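Long-range contacts in lipoprotein (Leptospira interrogans serogroup Icterohaemorrhagiae serovar copenhageni, PDB 6OE6), which is of unknown function but is classed as a bacterial lipoprotein, so it is probably anchored to a membrane by lipid: residues F16-L21 against L46-D51; M34-Y39 against C55-F60; S67-V72 against A115-V120; L105-Y110 against V128-T133. All blocks are in the same frame, centred on the assembly; numbering follows the deposited sequence. Where two conformers were deposited one is given.

The chain is all beta, with an antiparallel sheet and a mixed sheet laid face to face. Contact 1 joins the two, setting strand 15-21 of the first against strand 47-49 of the second. Contact 2 packs a loop on strand 53-59, next to strand 15-21, and touches contact 1; their centres are about 12 Å apart, and their segments alternate along the chain. Contacts 3 and 4 lie in the mixed sheet. They mark opposite ends of hairpin 108-116/119-129, with centres about 28 Å apart. Contact 4 also touches contact 1, where Phe-48 O meets Arg-129 N. Contact 3 touches contact 2. Together they appear to tie the two sheets into one compact domain.

Contact 1: residues F16-L21 against L46-D51; sequences FGWVLL and LIFPDD
Trp-18 points from strand 16-21 toward segment 46-51, and it makes the largest single share of the contact. Its CB already lies 4.1 Å from Phe-48 CZ. The first torsion (chi1 -44°) sets CG anti to the carbonyl carbon. From there the indole crosses both Leu-46 and Phe-48 at about a right angle. CG and CD2 stay near the tip of the phenyl ring, with Trp-18 CD2 3.8 Å from Phe-48 CZ. Further out, Trp-18 CE3 meets Phe-48 CE2 at 3.7 Å. The six-membered ring of Trp-18 and the ring of Phe-48 are oblique, with planes at 46°. On the pyrrole side, CD1 faces Leu-46 CD2, while NE1 and CE2 pass to the other methyl. In the six-membered ring, Trp-18 CZ2 lies 3.5 Å from Leu-46 CD1. Leu-46 and Phe-48 therefore share one face of the indole. NE1 is satisfied by a hydrogen bond to Thr-42 O. Nearer the surface, Leu-20 continues the row. Leu-20 CD2 lies 4.0 Å from Phe-48 CD1, and Leu-20 CD1 meets Pro-49 CD tip to tip at 3.6 Å. The axes of strands 16-21 and 47-49 approach to 9.2 Å and run nearly parallel, 19° apart. That gap is filled by side chains and is too wide for backbone pairing. Val-124 and Leu-112 extend the apolar layer around Trp-18. Such a layer between facing sheets is characteristic of a beta sandwich.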
# COMPACT_ATOMS: atom_id res chain seq x y z
N PHE A 16 -8.78 -0.39 1.84
CA PHE A 16 -7.63 -0.99 1.16
C PHE A 16 -7.69 -2.52 1.28
O PHE A 16 -8.06 -3.05 2.33
CB PHE A 16 -6.30 -0.51 1.74
CG PHE A 16 -6.00 0.94 1.46
CD1 PHE A 16 -5.35 1.29 0.29
CD2 PHE A 16 -6.32 1.93 2.38
CE1 PHE A 16 -5.04 2.63 0.00
CE2 PHE A 16 -6.02 3.26 2.14
CZ PHE A 16 -5.38 3.62 0.92
N GLY A 17 -7.32 -3.21 0.19
CA GLY A 17 -7.19 -4.65 0.21
C GLY A 17 -5.86 -5.04 -0.41
O GLY A 17 -5.29 -4.29 -1.20
N TRP A 18 -5.38 -6.23 -0.04
CA TRP A 18 -4.02 -6.63 -0.40
C TRP A 18 -3.96 -8.10 -0.77
O TRP A 18 -4.72 -8.92 -0.25
CB TRP A 18 -3.03 -6.38 0.75
CG TRP A 18 -3.24 -5.03 1.39
CD1 TRP A 18 -4.20 -4.70 2.32
CD2 TRP A 18 -2.51 -3.84 1.13
NE1 TRP A 18 -4.09 -3.38 2.66
CE2 TRP A 18 -3.05 -2.83 1.94
CE3 TRP A 18 -1.43 -3.53 0.29
CZ2 TRP A 18 -2.56 -1.52 1.93
CZ3 TRP A 18 -0.94 -2.24 0.29
CH2 TRP A 18 -1.51 -1.25 1.10
N VAL A 19 -3.03 -8.43 -1.66
CA VAL A 19 -2.65 -9.82 -1.91
C VAL A 19 -1.18 -9.84 -2.28
O VAL A 19 -0.68 -8.90 -2.90
CB VAL A 19 -3.53 -10.49 -3.00
CG1 VAL A 19 -3.40 -9.78 -4.34
CG2 VAL A 19 -3.17 -11.95 -3.15
N LEU A 20 -0.47 -10.87 -1.83
CA LEU A 20 0.95 -11.03 -2.13
C LEU A 20 1.11 -12.01 -3.28
O LEU A 20 0.53 -13.10 -3.25
CB LEU A 20 1.71 -11.52 -0.90
CG LEU A 20 1.73 -10.63 0.33
CD1 LEU A 20 2.49 -11.30 1.45
CD2 LEU A 20 2.40 -9.30 -0.03
N LEU A 21 1.91 -11.64 -4.28
CA LEU A 21 2.07 -12.42 -5.50
C LEU A 21 3.51 -12.88 -5.68
O LEU A 21 4.45 -12.09 -5.52
CB LEU A 21 1.65 -11.63 -6.73
CG LEU A 21 0.17 -11.58 -7.11
CD1 LEU A 21 0.07 -11.37 -8.62
CD2 LEU A 21 -0.54 -12.85 -6.68
N LEU A 46 0.02 -3.96 8.88
CA LEU A 46 0.42 -4.54 7.61
C LEU A 46 1.94 -4.74 7.58
O LEU A 46 2.71 -3.77 7.69
CB LEU A 46 -0.05 -3.66 6.46
CG LEU A 46 -1.55 -3.44 6.32
CD1 LEU A 46 -1.80 -2.42 5.22
CD2 LEU A 46 -2.25 -4.76 5.98
N ILE A 47 2.35 -6.01 7.47
CA ILE A 47 3.75 -6.41 7.48
C ILE A 47 3.96 -7.37 6.32
O ILE A 47 3.46 -8.51 6.34
CB ILE A 47 4.15 -7.08 8.80
CG1 ILE A 47 3.91 -6.12 9.98
CG2 ILE A 47 5.59 -7.55 8.76
CD1 ILE A 47 4.15 -6.79 11.30
N PHE A 48 4.68 -6.93 5.30
CA PHE A 48 4.87 -7.67 4.06
C PHE A 48 6.33 -8.07 3.89
O PHE A 48 7.25 -7.37 4.34
CB PHE A 48 4.43 -6.82 2.85
CG PHE A 48 2.98 -6.37 2.91
CD1 PHE A 48 1.97 -7.23 3.31
CD2 PHE A 48 2.62 -5.07 2.53
CE1 PHE A 48 0.64 -6.82 3.36
CE2 PHE A 48 1.30 -4.66 2.58
CZ PHE A 48 0.31 -5.53 2.99
N PRO A 49 6.60 -9.21 3.26
CA PRO A 49 7.98 -9.62 3.01
C PRO A 49 8.54 -8.88 1.80
O PRO A 49 7.80 -8.27 1.04
CB PRO A 49 7.83 -11.12 2.71
CG PRO A 49 6.50 -11.18 1.99
CD PRO A 49 5.62 -10.16 2.69
N ASP A 50 9.86 -8.97 1.63
CA ASP A 50 10.54 -8.29 0.53
C ASP A 50 10.68 -9.16 -0.71
O ASP A 50 11.36 -8.76 -1.67
CB ASP A 50 11.92 -7.80 0.98
CG ASP A 50 12.95 -8.92 1.13
OD1 ASP A 50 12.59 -10.12 1.23
OD2 ASP A 50 14.15 -8.59 1.14
N ASP A 51 10.08 -10.35 -0.73
CA ASP A 51 10.27 -11.25 -1.85
C ASP A 51 8.97 -11.62 -2.55
O ASP A 51 8.93 -12.60 -3.32
CB ASP A 51 11.02 -12.51 -1.39
CG ASP A 51 10.25 -13.33 -0.38
OD1 ASP A 51 9.17 -12.91 0.08
OD2 ASP A 51 10.73 -14.44 -0.04

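Contact 2: residues M34-Y39 against C55-F60; sequences MTVGEY and CYIYRF. With FMT (formic acid), chain D.
Ile-57 sits squarely over one face of the Tyr-39 ring. Its CB is 3.7 Å from the ring centroid and 2° off the normal, a CH-pi contact. Ile-57 CG2 lies toward the root of the ring, 3.5 Å from Tyr-39 CG. The first torsion of Ile-57 (chi1 -169°) puts CG1 anti to the backbone N and CG2 in the crowded position. Ile-57 CD1, at the end of the CG1 branch, meets Val-36 CG2 at 3.9 Å. The other methyl, Val-36 CG1, crosses to Arg-59 NH2 at 3.3 Å. At the CE1 edge of the Tyr-39 ring, Cys-55 O lies near the ring plane. A 3-10 turn at 36-38 positions the tyrosine, and Tyr-39 N bonds back to Val-36 O. Further out, one water donates to Tyr-39 OH at 2.6 Å and to Tyr-56 O at 3.0 Å, which ties the phenol to the strand. Tyr-56 itself points away from the loop. Tyr-56 OH donates at 2.6 Å to O2 of a formic acid, probably from the crystallisation liquor; Lys-89 and Ser-101 also bond it. Tyr-39 OH also bonds Glu-99, and Arg-59 pairs with Glu-15. The polar tips are thus engaged beyond the two segments, while carbon joins the loop to the strand. With the water donating to it, the Tyr-39 phenol probably gives its own proton to the Glu-99 carboxylate.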
# COMPACT_ATOMS: atom_id res chain seq x y z
N MET A 34 -6.78 -10.56 -12.08
CA MET A 34 -6.99 -10.48 -10.64
C MET A 34 -8.38 -9.94 -10.32
O MET A 34 -8.88 -9.04 -11.00
CB MET A 34 -5.93 -9.60 -10.00
CG MET A 34 -5.59 -10.00 -8.58
SD MET A 34 -3.96 -9.41 -8.15
CE MET A 34 -3.13 -9.52 -9.74
N THR A 35 -9.00 -10.48 -9.26
CA THR A 35 -10.39 -10.21 -8.96
C THR A 35 -10.53 -9.67 -7.54
O THR A 35 -9.74 -9.99 -6.65
CB THR A 35 -11.24 -11.47 -9.12
OG1 THR A 35 -12.58 -11.20 -8.72
CG2 THR A 35 -10.66 -12.61 -8.29
N VAL A 36 -11.57 -8.84 -7.34
CA VAL A 36 -11.74 -8.10 -6.09
C VAL A 36 -11.78 -9.06 -4.90
O VAL A 36 -11.25 -8.75 -3.83
CB VAL A 36 -13.01 -7.22 -6.16
CG1 VAL A 36 -13.21 -6.46 -4.86
CG2 VAL A 36 -12.92 -6.25 -7.32
N GLY A 37 -12.41 -10.22 -5.07
CA GLY A 37 -12.51 -11.18 -3.99
C GLY A 37 -11.18 -11.75 -3.54
O GLY A 37 -11.08 -12.27 -2.42
N GLU A 38 -10.14 -11.66 -4.38
CA GLU A 38 -8.84 -12.21 -4.00
C GLU A 38 -8.14 -11.37 -2.94
O GLU A 38 -7.21 -11.86 -2.29
CB GLU A 38 -7.94 -12.34 -5.23
N TYR A 39 -8.55 -10.12 -2.76
CA TYR A 39 -7.85 -9.20 -1.87
C TYR A 39 -8.35 -9.35 -0.44
O TYR A 39 -9.55 -9.57 -0.21
CB TYR A 39 -8.04 -7.75 -2.32
CG TYR A 39 -7.41 -7.40 -3.65
CD1 TYR A 39 -6.11 -6.93 -3.72
CD2 TYR A 39 -8.13 -7.53 -4.84
CE1 TYR A 39 -5.53 -6.59 -4.92
CE2 TYR A 39 -7.55 -7.20 -6.06
CZ TYR A 39 -6.25 -6.72 -6.09
OH TYR A 39 -5.67 -6.37 -7.28
N CYS A 55 0.37 -6.38 -3.95
CA CYS A 55 -0.72 -5.90 -4.80
C CYS A 55 -1.81 -5.29 -3.94
O CYS A 55 -2.23 -5.91 -2.95
CB CYS A 55 -1.30 -7.03 -5.64
SG CYS A 55 -0.08 -7.93 -6.61
N TYR A 56 -2.29 -4.11 -4.30
CA TYR A 56 -3.35 -3.48 -3.53
C TYR A 56 -4.54 -3.15 -4.41
O TYR A 56 -4.46 -3.04 -5.65
CB TYR A 56 -2.87 -2.19 -2.80
CG TYR A 56 -2.70 -1.02 -3.74
CD1 TYR A 56 -3.76 -0.16 -4.01
CD2 TYR A 56 -1.49 -0.78 -4.35
CE1 TYR A 56 -3.62 0.90 -4.90
CE2 TYR A 56 -1.34 0.26 -5.23
CZ TYR A 56 -2.40 1.11 -5.50
OH TYR A 56 -2.22 2.14 -6.39
N ILE A 57 -5.67 -3.04 -3.74
CA ILE A 57 -6.88 -2.48 -4.32
C ILE A 57 -7.34 -1.39 -3.37
O ILE A 57 -7.15 -1.50 -2.15
CB ILE A 57 -7.96 -3.56 -4.55
CG1 ILE A 57 -9.10 -3.01 -5.40
CG2 ILE A 57 -8.48 -4.11 -3.22
CD1 ILE A 57 -10.06 -4.09 -5.91
N TYR A 58 -7.90 -0.31 -3.91
CA TYR A 58 -8.57 0.69 -3.09
C TYR A 58 -10.01 0.86 -3.56
O TYR A 58 -10.24 1.13 -4.74
CB TYR A 58 -7.85 2.04 -3.11
CG TYR A 58 -8.51 3.05 -2.20
CD1 TYR A 58 -8.42 2.92 -0.82
CD2 TYR A 58 -9.26 4.10 -2.70
CE1 TYR A 58 -9.04 3.83 0.02
CE2 TYR A 58 -9.88 5.01 -1.87
CZ TYR A 58 -9.76 4.87 -0.51
OH TYR A 58 -10.39 5.77 0.33
N ARG A 59 -10.96 0.70 -2.65
CA ARG A 59 -12.37 0.90 -2.97
C ARG A 59 -12.82 2.23 -2.39
O ARG A 59 -12.77 2.43 -1.17
CB ARG A 59 -13.24 -0.24 -2.43
CG ARG A 59 -14.72 -0.06 -2.83
CD ARG A 59 -15.55 -1.33 -2.65
NE ARG A 59 -14.75 -2.54 -2.86
CZ ARG A 59 -14.66 -3.53 -1.98
NH1 ARG A 59 -15.34 -3.48 -0.84
NH2 ARG A 59 -13.90 -4.59 -2.25
N PHE A 60 -13.24 3.14 -3.27
CA PHE A 60 -13.65 4.47 -2.85
C PHE A 60 -14.97 4.41 -2.08
O PHE A 60 -15.86 3.63 -2.40
CB PHE A 60 -13.82 5.39 -4.06
CG PHE A 60 -12.55 5.69 -4.77
CD1 PHE A 60 -11.84 6.85 -4.48
CD2 PHE A 60 -12.05 4.82 -5.73
CE1 PHE A 60 -10.66 7.14 -5.13
CE2 PHE A 60 -10.87 5.10 -6.38
CZ PHE A 60 -10.17 6.26 -6.08
C FMT D . 0.99 1.42 -8.30
O1 FMT D . 1.09 0.53 -9.14
O2 FMT D . -0.11 1.85 -7.94
O HOH W 1 -3.38 -5.10 -7.58

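Contact 3: residues S67-V72 against A115-V120; sequences SAETYV and AYEGDV
The two segments pair antiparallel, with Tyr-71 opposite Ala-115 as a hydrogen-bonded pair and Thr-70 opposite Tyr-116 as a non-hydrogen-bonded one. Ala-115 N reaches Tyr-71 O at 2.8 Å, nearly straight at 174°. The return bond, Tyr-71 N to Ala-115 O, is 3.0 Å long. A third backbone bond, from Glu-117 N to Glu-69 O, arrives nearly along the C=O axis at 2.8 Å. A type I' turn over 116-119 then folds the chain back. One water donates to Glu-69 O and accepts from Gly-118 N in that turn. Glu-117 bends at chi2 (-82°), so its carboxylate returns to the other segment. There Glu-117 OE2 accepts from Glu-69 N at 3.0 Å, from above the carboxylate plane. Ala-68 CB lies against the outer end of the Tyr-116 ring, 3.5 Å from CE1. Thr-70 OG1 is at the ring edge, 3.3 Å from Tyr-116 CD1. The tyrosine hydroxyl is hydrogen-bonded to Ser-65 N. Strand 70-77 here lies between strand 108-116 and strand 81-89, which Thr-70 reaches through a backbone bond to Lys-89. Phe-60, just after strand 53-59 of the other sheet, packs on Thr-70.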
# COMPACT_ATOMS: atom_id res chain seq x y z
N SER A 67 -12.81 9.49 -15.71
CA SER A 67 -12.07 10.64 -16.21
C SER A 67 -11.59 11.58 -15.11
O SER A 67 -10.86 12.53 -15.41
CB SER A 67 -12.93 11.42 -17.21
OG SER A 67 -14.01 12.06 -16.56
N ALA A 68 -11.98 11.36 -13.85
CA ALA A 68 -11.53 12.24 -12.78
C ALA A 68 -10.06 12.01 -12.47
O ALA A 68 -9.54 10.89 -12.58
CB ALA A 68 -12.37 12.02 -11.52
N GLU A 69 -9.38 13.08 -12.06
CA GLU A 69 -7.94 12.98 -11.79
C GLU A 69 -7.72 12.22 -10.49
O GLU A 69 -8.04 12.71 -9.40
CB GLU A 69 -7.32 14.37 -11.70
CG GLU A 69 -7.26 15.12 -13.02
CD GLU A 69 -6.05 16.04 -13.09
OE1 GLU A 69 -5.12 15.86 -12.28
OE2 GLU A 69 -6.04 16.94 -13.96
N THR A 70 -7.16 11.02 -10.59
CA THR A 70 -6.84 10.20 -9.43
C THR A 70 -5.34 9.89 -9.43
O THR A 70 -4.76 9.61 -10.48
CB THR A 70 -7.65 8.89 -9.44
OG1 THR A 70 -9.03 9.20 -9.62
CG2 THR A 70 -7.50 8.15 -8.14
N TYR A 71 -4.72 9.97 -8.26
CA TYR A 71 -3.31 9.65 -8.12
C TYR A 71 -3.11 8.82 -6.87
O TYR A 71 -3.89 8.89 -5.92
CB TYR A 71 -2.43 10.90 -8.00
CG TYR A 71 -2.32 11.73 -9.27
CD1 TYR A 71 -1.25 11.56 -10.15
CD2 TYR A 71 -3.28 12.67 -9.59
CE1 TYR A 71 -1.14 12.31 -11.30
CE2 TYR A 71 -3.19 13.43 -10.74
CZ TYR A 71 -2.11 13.24 -11.59
OH TYR A 71 -2.01 13.99 -12.74
N VAL A 72 -2.04 8.03 -6.87
CA VAL A 72 -1.47 7.52 -5.63
C VAL A 72 -0.06 8.07 -5.51
O VAL A 72 0.59 8.41 -6.51
CB VAL A 72 -1.44 5.98 -5.57
CG1 VAL A 72 -2.88 5.45 -5.59
CG2 VAL A 72 -0.62 5.41 -6.75
N ALA A 115 -5.23 10.16 -3.84
CA ALA A 115 -5.72 11.50 -4.11
C ALA A 115 -6.81 11.44 -5.17
O ALA A 115 -6.70 10.70 -6.15
CB ALA A 115 -4.60 12.43 -4.58
N TYR A 116 -7.87 12.22 -4.96
CA TYR A 116 -8.99 12.29 -5.88
C TYR A 116 -9.33 13.75 -6.07
O TYR A 116 -9.60 14.45 -5.09
CB TYR A 116 -10.19 11.50 -5.35
CG TYR A 116 -11.33 11.37 -6.35
CD1 TYR A 116 -11.20 10.55 -7.46
CD2 TYR A 116 -12.51 12.06 -6.18
CE1 TYR A 116 -12.23 10.41 -8.38
CE2 TYR A 116 -13.55 11.94 -7.09
CZ TYR A 116 -13.40 11.11 -8.19
OH TYR A 116 -14.43 10.98 -9.11
N GLU A 117 -9.27 14.21 -7.33
CA GLU A 117 -9.66 15.58 -7.69
C GLU A 117 -8.94 16.62 -6.83
O GLU A 117 -9.53 17.61 -6.40
CB GLU A 117 -11.18 15.75 -7.60
CG GLU A 117 -11.96 14.79 -8.50
CD GLU A 117 -12.06 15.27 -9.94
OE1 GLU A 117 -13.16 15.72 -10.34
OE2 GLU A 117 -11.05 15.20 -10.67
N GLY A 118 -7.66 16.37 -6.57
CA GLY A 118 -6.80 17.33 -5.91
C GLY A 118 -6.57 17.10 -4.42
O GLY A 118 -5.57 17.59 -3.89
N ASP A 119 -7.47 16.38 -3.75
CA ASP A 119 -7.39 16.20 -2.30
C ASP A 119 -6.89 14.80 -1.96
O ASP A 119 -7.31 13.81 -2.59
CB ASP A 119 -8.75 16.42 -1.64
CG ASP A 119 -9.41 17.71 -2.09
OD1 ASP A 119 -8.70 18.72 -2.25
OD2 ASP A 119 -10.64 17.70 -2.29
N VAL A 120 -6.01 14.71 -0.97
CA VAL A 120 -5.71 13.41 -0.37
C VAL A 120 -6.95 12.96 0.40
O VAL A 120 -7.45 13.68 1.27
CB VAL A 120 -4.47 13.46 0.52
CG1 VAL A 120 -4.30 12.15 1.28
CG2 VAL A 120 -3.22 13.73 -0.30
O HOH W 2 -6.14 14.04 -7.90

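Contact 4: residues L105-Y110 against V128-T133; sequences LSPGKY and VRSTRT
Val-128 lays its CG2 methyl against the Tyr-110 ring, obliquely, 3.7 Å from CE2. Its first torsion (chi1 178°) puts CG1 anti to the backbone N. Val-128 CG1 lies 3.9 Å from both Leu-105 O and Ser-106 O. Over one face of the same tyrosine ring, Leu-105 CD1 sits above the centre. The ring is also held at its tip. Tyr-110 OH donates to Ser-106 O at 2.6 Å; the oxygen lies in the ring plane, while the hydroxyl is 25° out of the carbonyl plane. This bond ties the first residues of strand 108-116 back to the loop before it; Pro-107 lies between the two bonded residues. Gly-108 and Val-128 form an antiparallel hydrogen-bonded pair. Gly-108 N meets a lone pair of Val-128 O at 2.9 Å, and Val-128 N reaches Gly-108 O at 2.8 Å, nearly along the C=O axis. Pro-107 CA adds a CA-H...O contact to Val-128 O at 3.2 Å. At the backbone angles of Gly-108, a CB would press on Pro-107 O. Beyond the strand, Arg-129 grips Thr-133 O end-on with NH1 and NH2, although the tail there is poorly ordered. NH2 also forms a salt bridge with Glu-147. One valine thus joins the segments through its amide, its carbonyl and its methyls. Thr-133 O takes two N-H groups of the guanidinium, and the Glu-147 carboxylate probably balances its charge.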
# COMPACT_ATOMS: atom_id res chain seq x y z
N LEU A 105 10.31 -3.43 -3.44
CA LEU A 105 10.57 -2.40 -2.43
C LEU A 105 11.66 -2.86 -1.46
O LEU A 105 11.71 -4.03 -1.08
CB LEU A 105 9.30 -2.06 -1.63
CG LEU A 105 8.15 -1.43 -2.45
CD1 LEU A 105 6.92 -1.25 -1.52
CD2 LEU A 105 8.53 -0.10 -3.11
N SER A 106 12.54 -1.94 -1.09
CA SER A 106 13.53 -2.22 -0.05
C SER A 106 12.82 -2.39 1.30
O SER A 106 11.75 -1.81 1.52
CB SER A 106 14.54 -1.08 0.06
OG SER A 106 15.31 -1.00 -1.13
N PRO A 107 13.42 -3.12 2.23
CA PRO A 107 12.84 -3.18 3.58
C PRO A 107 12.68 -1.77 4.14
O PRO A 107 13.52 -0.89 3.91
CB PRO A 107 13.86 -4.01 4.36
CG PRO A 107 14.43 -4.89 3.33
CD PRO A 107 14.58 -4.02 2.11
N GLY A 108 11.57 -1.54 4.82
CA GLY A 108 11.34 -0.24 5.43
C GLY A 108 9.86 -0.01 5.69
O GLY A 108 9.04 -0.90 5.61
N LYS A 109 9.56 1.24 6.03
CA LYS A 109 8.21 1.64 6.37
C LYS A 109 7.71 2.57 5.27
O LYS A 109 8.44 3.48 4.86
CB LYS A 109 8.19 2.34 7.74
CG LYS A 109 6.78 2.60 8.28
CD LYS A 109 6.84 2.99 9.78
CE LYS A 109 7.41 4.39 9.99
NZ LYS A 109 7.42 4.82 11.43
N TYR A 110 6.48 2.33 4.80
CA TYR A 110 5.93 3.02 3.64
C TYR A 110 4.56 3.58 3.94
O TYR A 110 3.82 3.05 4.77
CB TYR A 110 5.80 2.07 2.41
CG TYR A 110 7.16 1.61 1.93
CD1 TYR A 110 7.85 2.35 0.97
CD2 TYR A 110 7.78 0.48 2.49
CE1 TYR A 110 9.11 1.99 0.55
CE2 TYR A 110 9.04 0.09 2.06
CZ TYR A 110 9.69 0.86 1.08
OH TYR A 110 10.94 0.52 0.64
N VAL A 128 7.79 -3.33 5.07
CA VAL A 128 8.44 -4.38 4.26
C VAL A 128 9.63 -4.90 5.05
O VAL A 128 10.48 -4.11 5.49
CB VAL A 128 8.90 -3.85 2.90
CG1 VAL A 128 9.61 -4.96 2.10
CG2 VAL A 128 7.70 -3.31 2.12
N ARG A 129 9.70 -6.22 5.25
CA ARG A 129 10.78 -6.78 6.04
C ARG A 129 11.58 -7.82 5.26
O ARG A 129 11.05 -8.50 4.38
CB ARG A 129 10.24 -7.42 7.32
CG ARG A 129 9.63 -6.40 8.24
CD ARG A 129 9.29 -7.01 9.56
NE ARG A 129 10.47 -7.45 10.31
CZ ARG A 129 10.81 -8.73 10.50
NH1 ARG A 129 10.06 -9.70 9.99
NH2 ARG A 129 11.89 -9.03 11.20
N SER A 130 12.86 -7.91 5.60
CA SER A 130 13.69 -8.99 5.06
C SER A 130 13.17 -10.33 5.54
O SER A 130 12.89 -10.51 6.73
CB SER A 130 15.15 -8.81 5.50
OG SER A 130 15.83 -7.90 4.66
N THR A 131 13.04 -11.27 4.62
CA THR A 131 12.57 -12.61 4.94
C THR A 131 13.59 -13.35 5.81
O THR A 131 14.23 -14.30 5.35
CB THR A 131 12.28 -13.40 3.65
OG1 THR A 131 13.26 -13.08 2.66
CG2 THR A 131 10.91 -13.03 3.11
N ARG A 132 13.72 -12.92 7.07
CA ARG A 132 14.66 -13.51 8.02
C ARG A 132 14.40 -12.98 9.43
O ARG A 132 14.84 -11.88 9.77
CB ARG A 132 16.10 -13.21 7.60
N THR A 133 13.67 -13.78 10.25
CA THR A 133 13.26 -13.59 11.65
C THR A 133 11.94 -12.84 11.73
O THR A 133 11.80 -11.74 11.17
CB THR A 133 14.32 -12.87 12.48
OG1 THR A 133 15.55 -13.60 12.44
CG2 THR A 133 13.87 -12.73 13.94